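Local structure of DR2417 (Deinococcus radiodurans, 4XWW) at residues Asn431-Asn436 against Ser445-Ala450; Glu20-Gly25 against Ile67-Glu72. The protein probably degrades and matures RNA as a metallo-beta-lactamase-family ribonuclease with 5'-3' exonuclease and possibly endonuclease activity. All coordinates share one frame; numbering follows the deposited sequence.

Contact 1 of 2, residues Asn431-Asn436 against Ser445-Ala450; sequences NGDIVN and SGTVAA
D433 and T447 face each other as an antiparallel non-hydrogen-bonded pair, CA atoms 4.6 Å apart, where the strand axes of 433-436 and 445-447 run at 159° to one another. Three backbone bonds join the segments: V448 N to G432 O at 2.8 Å, I434 N to G446 O at 2.9 Å, and S445 N to I434 O at 2.9 Å. G432 O also receives a CA-H...O contact from T447 CA (3.2 Å), so one carbonyl takes two neighbouring donors. The main apolar contact is I434 against V448. I434 CG1 stands anti to the carbonyl carbon (chi1 -54°), and from it CD1 reaches V448 CG1 at 3.7 Å, the two side chains crossing at about a right angle. Beyond the strand end, A450 CB comes up against bare backbone, 3.5 Å from G432 CA; G432 has a positive phi (89°) and no side chain to interpose. On the sheet face bearing D433 and T447 the contact is thin, with D433 OD1 3.9 Å from T447 CG2, while D433 OD2 bonds K430 N. The N431 amide is turned to other partners, bonding M27 N through OD1 and E29 OE2 through ND2, anchoring the start of the hairpin to the loop after strand 19-23. The antiparallel direction, the D433-T447 pair and the short connection identify a beta hairpin of strands 433-438 and 441-447, the second being the edge strand, within this chain, of the mixed sheet that strand 19-23 also joins.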
ATOM      1  N   ASN A 431      17.127  13.794 -10.317  1.00 23.44           N
ATOM      2  CA  ASN A 431      18.459  13.449  -9.819  1.00 22.71           C
ATOM      3  C   ASN A 431      19.432  13.289 -10.978  1.00 25.26           C
ATOM      4  O   ASN A 431      19.086  12.695 -12.003  1.00 26.87           O
ATOM      5  CB  ASN A 431      18.426  12.161  -9.000  1.00 21.09           C
ATOM      6  CG  ASN A 431      17.586  12.277  -7.773  1.00 22.09           C
ATOM      7  OD1 ASN A 431      17.422  13.365  -7.219  1.00 21.86           O
ATOM      8  ND2 ASN A 431      17.040  11.157  -7.325  1.00 24.67           N
ATOM      9  N   GLY A 432      20.648  13.801 -10.805  1.00 26.09           N
ATOM     10  CA  GLY A 432      21.666  13.774 -11.847  1.00 26.89           C
ATOM     11  C   GLY A 432      21.641  14.972 -12.779  1.00 24.12           C
ATOM     12  O   GLY A 432      22.583  15.182 -13.532  1.00 29.34           O
ATOM     13  N   ASP A 433      20.583  15.773 -12.726  1.00 23.68           N
ATOM     14  CA  ASP A 433      20.532  16.966 -13.579  1.00 28.38           C
ATOM     15  C   ASP A 433      21.610  17.964 -13.181  1.00 28.03           C
ATOM     16  O   ASP A 433      21.850  18.196 -11.988  1.00 28.23           O
ATOM     17  CB  ASP A 433      19.177  17.675 -13.491  1.00 30.89           C
ATOM     18  CG  ASP A 433      18.104  17.020 -14.322  1.00 33.69           C
ATOM     19  OD1 ASP A 433      18.415  16.103 -15.114  1.00 30.81           O
ATOM     20  OD2 ASP A 433      16.941  17.451 -14.190  1.00 32.31           O
ATOM     21  N   ILE A 434      22.254  18.561 -14.177  1.00 24.91           N
ATOM     22  CA  ILE A 434      23.092  19.723 -13.923  1.00 26.60           C
ATOM     23  C   ILE A 434      22.239  20.954 -14.176  1.00 31.99           C
ATOM     24  O   ILE A 434      21.886  21.250 -15.318  1.00 30.67           O
ATOM     25  CB  ILE A 434      24.355  19.764 -14.821  1.00 34.85           C
ATOM     26  CG1 ILE A 434      25.142  18.461 -14.705  1.00 41.40           C
ATOM     27  CG2 ILE A 434      25.220  20.942 -14.442  1.00 29.38           C
ATOM     28  CD1 ILE A 434      26.146  18.264 -15.817  1.00 46.66           C
ATOM     29  N   VAL A 435      21.863  21.655 -13.115  1.00 27.48           N
ATOM     30  CA  VAL A 435      21.062  22.851 -13.294  1.00 33.07           C
ATOM     31  C   VAL A 435      21.993  24.057 -13.289  1.00 32.01           C
ATOM     32  O   VAL A 435      22.647  24.354 -12.283  1.00 32.26           O
ATOM     33  CB  VAL A 435      19.983  22.993 -12.206  1.00 30.77           C
ATOM     34  CG1 VAL A 435      19.133  24.235 -12.464  1.00 25.32           C
ATOM     35  CG2 VAL A 435      19.097  21.735 -12.172  1.00 25.63           C
ATOM     36  N   ASN A 436      22.079  24.740 -14.425  1.00 31.86           N
ATOM     37  CA  ASN A 436      22.961  25.895 -14.517  1.00 30.92           C
ATOM     38  C   ASN A 436      22.280  27.172 -14.086  1.00 32.58           C
ATOM     39  O   ASN A 436      21.188  27.489 -14.538  1.00 33.96           O
ATOM     40  CB  ASN A 436      23.501  26.046 -15.934  1.00 36.37           C
ATOM     41  CG  ASN A 436      24.823  25.356 -16.105  1.00 48.62           C
ATOM     42  OD1 ASN A 436      24.876  24.162 -16.378  1.00 57.38           O
ATOM     43  ND2 ASN A 436      25.903  26.093 -15.904  1.00 54.51           N
ATOM     44  N   SER A 445      21.732  21.730 -18.199  1.00 34.95           N
ATOM     45  CA  SER A 445      22.775  21.756 -19.224  1.00 40.72           C
ATOM     46  C   SER A 445      23.423  20.402 -19.502  1.00 48.66           C
ATOM     47  O   SER A 445      24.291  20.290 -20.364  1.00 51.28           O
ATOM     48  CB  SER A 445      23.857  22.751 -18.831  1.00 41.41           C
ATOM     49  OG  SER A 445      24.510  22.359 -17.631  1.00 40.79           O
ATOM     50  N   GLY A 446      23.006  19.377 -18.771  1.00 40.56           N
ATOM     51  CA  GLY A 446      23.581  18.056 -18.932  1.00 40.37           C
ATOM     52  C   GLY A 446      23.207  17.197 -17.745  1.00 41.38           C
ATOM     53  O   GLY A 446      22.458  17.642 -16.879  1.00 36.28           O
ATOM     54  N   THR A 447      23.720  15.971 -17.702  1.00 37.45           N
ATOM     55  CA  THR A 447      23.429  15.067 -16.591  1.00 34.30           C
ATOM     56  C   THR A 447      24.724  14.444 -16.092  1.00 33.76           C
ATOM     57  O   THR A 447      25.724  14.416 -16.807  1.00 36.11           O
ATOM     58  CB  THR A 447      22.405  13.952 -16.981  1.00 37.87           C
ATOM     59  OG1 THR A 447      22.922  13.143 -18.042  1.00 36.48           O
ATOM     60  CG2 THR A 447      21.090  14.559 -17.419  1.00 36.35           C
ATOM     61  N   VAL A 448      24.707  13.984 -14.845  1.00 31.05           N
ATOM     62  CA  VAL A 448      25.823  13.248 -14.260  1.00 30.79           C
ATOM     63  C   VAL A 448      25.278  11.926 -13.732  1.00 32.50           C
ATOM     64  O   VAL A 448      24.068  11.764 -13.615  1.00 32.19           O
ATOM     65  CB  VAL A 448      26.514  14.030 -13.117  1.00 32.18           C
ATOM     66  CG1 VAL A 448      26.955  15.394 -13.603  1.00 31.98           C
ATOM     67  CG2 VAL A 448      25.584  14.161 -11.909  1.00 27.10           C
ATOM     68  N   ALA A 449      26.165  10.984 -13.428  1.00 31.36           N
ATOM     69  CA  ALA A 449      25.734   9.704 -12.885  1.00 34.05           C
ATOM     70  C   ALA A 449      24.998   9.919 -11.569  1.00 33.82           C
ATOM     71  O   ALA A 449      25.470  10.633 -10.678  1.00 33.94           O
ATOM     72  CB  ALA A 449      26.919   8.778 -12.685  1.00 37.84           C
ATOM     73  N   ALA A 450      23.828   9.310 -11.461  1.00 31.31           N
ATOM     74  CA  ALA A 450      23.020   9.411 -10.258  1.00 28.59           C
ATOM     75  C   ALA A 450      22.168   8.168 -10.140  1.00 34.98           C
ATOM     76  O   ALA A 450      21.958   7.473 -11.124  1.00 38.05           O
ATOM     77  CB  ALA A 450      22.149  10.656 -10.290  1.00 26.82           C
TER

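Contact 2 of 2, residues Glu20-Gly25 against Ile67-Glu72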
ATOM      1  N   GLU A  20      26.529  25.474 -10.644  1.00 31.76           N
ATOM      2  CA  GLU A  20      25.802  24.259 -10.991  1.00 28.45           C
ATOM      3  C   GLU A  20      25.137  23.775  -9.731  1.00 25.77           C
ATOM      4  O   GLU A  20      25.791  23.639  -8.695  1.00 31.84           O
ATOM      5  CB  GLU A  20      26.723  23.177 -11.562  1.00 27.19           C
ATOM      6  CG  GLU A  20      27.488  23.623 -12.816  1.00 28.18           C
ATOM      7  CD  GLU A  20      28.491  22.591 -13.294  1.00 37.86           C
ATOM      8  OE1 GLU A  20      28.950  21.758 -12.483  1.00 36.17           O
ATOM      9  OE2 GLU A  20      28.831  22.624 -14.490  1.00 44.81           O
ATOM     10  N   VAL A  21      23.835  23.572  -9.815  1.00 24.51           N
ATOM     11  CA  VAL A  21      23.099  22.905  -8.759  1.00 24.71           C
ATOM     12  C   VAL A  21      22.866  21.483  -9.257  1.00 29.57           C
ATOM     13  O   VAL A  21      22.207  21.288 -10.275  1.00 23.41           O
ATOM     14  CB  VAL A  21      21.766  23.599  -8.455  1.00 29.12           C
ATOM     15  CG1 VAL A  21      21.034  22.887  -7.300  1.00 19.99           C
ATOM     16  CG2 VAL A  21      21.986  25.047  -8.106  1.00 27.07           C
ATOM     17  N   ILE A  22      23.461  20.502  -8.587  1.00 25.83           N
ATOM     18  CA  ILE A  22      23.389  19.123  -9.056  1.00 24.43           C
ATOM     19  C   ILE A  22      22.767  18.243  -7.974  1.00 22.94           C
ATOM     20  O   ILE A  22      23.465  17.755  -7.089  1.00 27.19           O
ATOM     21  CB  ILE A  22      24.800  18.598  -9.439  1.00 32.34           C
ATOM     22  CG1 ILE A  22      25.508  19.602 -10.366  1.00 29.44           C
ATOM     23  CG2 ILE A  22      24.703  17.209 -10.068  1.00 24.96           C
ATOM     24  CD1 ILE A  22      26.975  19.271 -10.658  1.00 28.29           C
ATOM     25  N   PRO A  23      21.440  18.068  -8.023  1.00 25.19           N
ATOM     26  CA  PRO A  23      20.786  17.129  -7.099  1.00 20.73           C
ATOM     27  C   PRO A  23      21.258  15.707  -7.357  1.00 25.07           C
ATOM     28  O   PRO A  23      21.218  15.269  -8.508  1.00 27.63           O
ATOM     29  CB  PRO A  23      19.303  17.285  -7.423  1.00 27.12           C
ATOM     30  CG  PRO A  23      19.263  17.783  -8.821  1.00 32.72           C
ATOM     31  CD  PRO A  23      20.481  18.664  -8.969  1.00 28.45           C
ATOM     32  N   LEU A  24      21.730  15.009  -6.326  1.00 26.69           N
ATOM     33  CA  LEU A  24      22.104  13.604  -6.494  1.00 22.28           C
ATOM     34  C   LEU A  24      21.053  12.688  -5.885  1.00 22.34           C
ATOM     35  O   LEU A  24      21.074  11.479  -6.098  1.00 27.57           O
ATOM     36  CB  LEU A  24      23.481  13.312  -5.884  1.00 22.77           C
ATOM     37  CG  LEU A  24      24.678  13.945  -6.608  1.00 23.62           C
ATOM     38  CD1 LEU A  24      26.025  13.596  -5.914  1.00 23.93           C
ATOM     39  CD2 LEU A  24      24.706  13.558  -8.107  1.00 23.95           C
ATOM     40  N   GLY A  25      20.135  13.268  -5.122  1.00 21.38           N
ATOM     41  CA  GLY A  25      19.057  12.499  -4.527  1.00 20.71           C
ATOM     42  C   GLY A  25      18.054  13.477  -3.961  1.00 24.47           C
ATOM     43  O   GLY A  25      18.416  14.608  -3.659  1.00 25.22           O
ATOM     44  N   ILE A  67      27.245   7.962  -5.514  1.00 28.07           N
ATOM     45  CA  ILE A  67      28.080   9.147  -5.329  1.00 28.46           C
ATOM     46  C   ILE A  67      29.234   9.185  -6.316  1.00 29.83           C
ATOM     47  O   ILE A  67      30.259   9.830  -6.049  1.00 29.74           O
ATOM     48  CB  ILE A  67      28.637   9.248  -3.888  1.00 34.64           C
ATOM     49  CG1 ILE A  67      29.440   8.002  -3.517  1.00 40.56           C
ATOM     50  CG2 ILE A  67      27.504   9.531  -2.893  1.00 29.66           C
ATOM     51  CD1 ILE A  67      30.311   8.193  -2.275  1.00 40.78           C
ATOM     52  N   ASP A  68      29.059   8.516  -7.459  1.00 29.26           N
ATOM     53  CA  ASP A  68      30.047   8.556  -8.543  1.00 34.78           C
ATOM     54  C   ASP A  68      30.571   9.967  -8.775  1.00 30.58           C
ATOM     55  O   ASP A  68      31.779  10.172  -8.937  1.00 32.92           O
ATOM     56  CB  ASP A  68      29.456   8.042  -9.858  1.00 38.74           C
ATOM     57  CG  ASP A  68      28.878   6.650  -9.742  1.00 44.95           C
ATOM     58  OD1 ASP A  68      28.184   6.372  -8.743  1.00 40.37           O
ATOM     59  OD2 ASP A  68      29.109   5.833 -10.659  1.00 46.78           O
ATOM     60  N   TYR A  69      29.661  10.937  -8.799  1.00 29.32           N
ATOM     61  CA  TYR A  69      30.058  12.318  -9.069  1.00 33.26           C
ATOM     62  C   TYR A  69      31.028  12.848  -8.014  1.00 31.23           C
ATOM     63  O   TYR A  69      32.039  13.465  -8.354  1.00 34.16           O
ATOM     64  CB  TYR A  69      28.834  13.232  -9.151  1.00 36.07           C
ATOM     65  CG  TYR A  69      29.192  14.668  -9.482  1.00 35.40           C
ATOM     66  CD1 TYR A  69      29.347  15.087 -10.797  1.00 40.24           C
ATOM     67  CD2 TYR A  69      29.388  15.600  -8.473  1.00 31.16           C
ATOM     68  CE1 TYR A  69      29.687  16.401 -11.093  1.00 33.22           C
ATOM     69  CE2 TYR A  69      29.707  16.896  -8.754  1.00 30.19           C
ATOM     70  CZ  TYR A  69      29.855  17.301 -10.060  1.00 33.64           C
ATOM     71  OH  TYR A  69      30.199  18.613 -10.323  1.00 36.29           O
ATOM     72  N   LEU A  70      30.718  12.609  -6.743  1.00 28.58           N
ATOM     73  CA  LEU A  70      31.555  13.094  -5.642  1.00 31.73           C
ATOM     74  C   LEU A  70      32.916  12.423  -5.623  1.00 35.11           C
ATOM     75  O   LEU A  70      33.918  13.050  -5.278  1.00 30.77           O
ATOM     76  CB  LEU A  70      30.846  12.885  -4.296  1.00 27.57           C
ATOM     77  CG  LEU A  70      29.529  13.650  -4.158  1.00 29.55           C
ATOM     78  CD1 LEU A  70      28.888  13.440  -2.790  1.00 27.86           C
ATOM     79  CD2 LEU A  70      29.794  15.111  -4.394  1.00 32.53           C
ATOM     80  N   LEU A  71      32.958  11.147  -5.998  1.00 30.98           N
ATOM     81  CA  LEU A  71      34.225  10.434  -6.095  1.00 32.63           C
ATOM     82  C   LEU A  71      35.104  11.033  -7.175  1.00 33.72           C
ATOM     83  O   LEU A  71      36.306  11.180  -6.989  1.00 34.81           O
ATOM     84  CB  LEU A  71      33.984   8.949  -6.374  1.00 42.35           C
ATOM     85  CG  LEU A  71      33.254   8.225  -5.244  1.00 41.00           C
ATOM     86  CD1 LEU A  71      32.748   6.872  -5.714  1.00 45.30           C
ATOM     87  CD2 LEU A  71      34.190   8.059  -4.050  1.00 41.65           C
ATOM     88  N   GLU A  72      34.503  11.377  -8.307  1.00 38.16           N
ATOM     89  CA  GLU A  72      35.266  11.937  -9.408  1.00 36.02           C
ATOM     90  C   GLU A  72      35.879  13.274  -9.014  1.00 35.96           C
ATOM     91  O   GLU A  72      36.980  13.615  -9.443  1.00 40.98           O
ATOM     92  CB  GLU A  72      34.390  12.111 -10.652  1.00 37.26           C
ATOM     93  CG  GLU A  72      35.092  12.871 -11.767  1.00 48.86           C
ATOM     94  CD  GLU A  72      34.277  12.955 -13.039  1.00 55.80           C
ATOM     95  OE1 GLU A  72      33.335  12.149 -13.196  1.00 56.50           O
ATOM     96  OE2 GLU A  72      34.586  13.824 -13.885  1.00 59.32           O
TER
HETATM   97  O   HOH W   1      30.145  19.484 -12.662  1.00 29.79           O
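E20 and Y69 meet through a water rather than directly: E20 OE1 stands 4.0 Å from Y69 OH, and a single water spans the gap, donating to E20 OE1 at 2.6 Å and lying 2.5 Å from Y69 OH. The water is at the edge of the Y69 ring and in its plane, whereas the E20 carboxylate is turned 54° from that plane; the two partners subtend about 105° at the water. Y69 CG is anti to the backbone N (chi1 -178°), which starts the ring outward from helix 68-72 toward strand 19-23. Beside the bridge, I22 packs against the same phenol. Its CD1 comes 3.3 Å from Y69 OH and 3.5 Å from Y69 CZ, and the side chains cross at about a right angle; the methyl comes in obliquely, nearest the hydroxyl end. At the other end of the contact L24 uses two branches. CD1 rests 3.9 Å from L70 CG, and CD2 lies 4.3 Å from Y69 CB, a looser touch near the root of the ring. L24 and G25 both face I34, a classic beta bulge at which the chain turns its corner. V448 also touches I22, L24 and Y69, and I43 and R38 add further contacts to Y69, so the ring is buried. The helix is thus held to segment 20-25 by non-directional apolar contacts of I22 and L24, with one directional, water-mediated link at the hydroxyl. The water's donation to E20 OE1 is consistent with a charged carboxylate, linked to the phenol through a shared water.

Reading from the N terminus, strand 19-23 comes first, and contact 2 closes a loop of 41 intervening residues when helix 68-72 packs back on it, after strands 34-39, 42-46 and 62-65. Far later, contact 1 closes a short loop of eight residues as a hairpin. The two closures are in series and neither nest nor cross. They are nevertheless joined in space, their centres 8 Å apart, because strand 433-438 lies next to strand 19-23: G432 N to P23 O and V435 O to V21 N, each 2.8 Å, are probable hydrogen bonds. Together they tie the late hairpin, the first strand and the helix around one sheet.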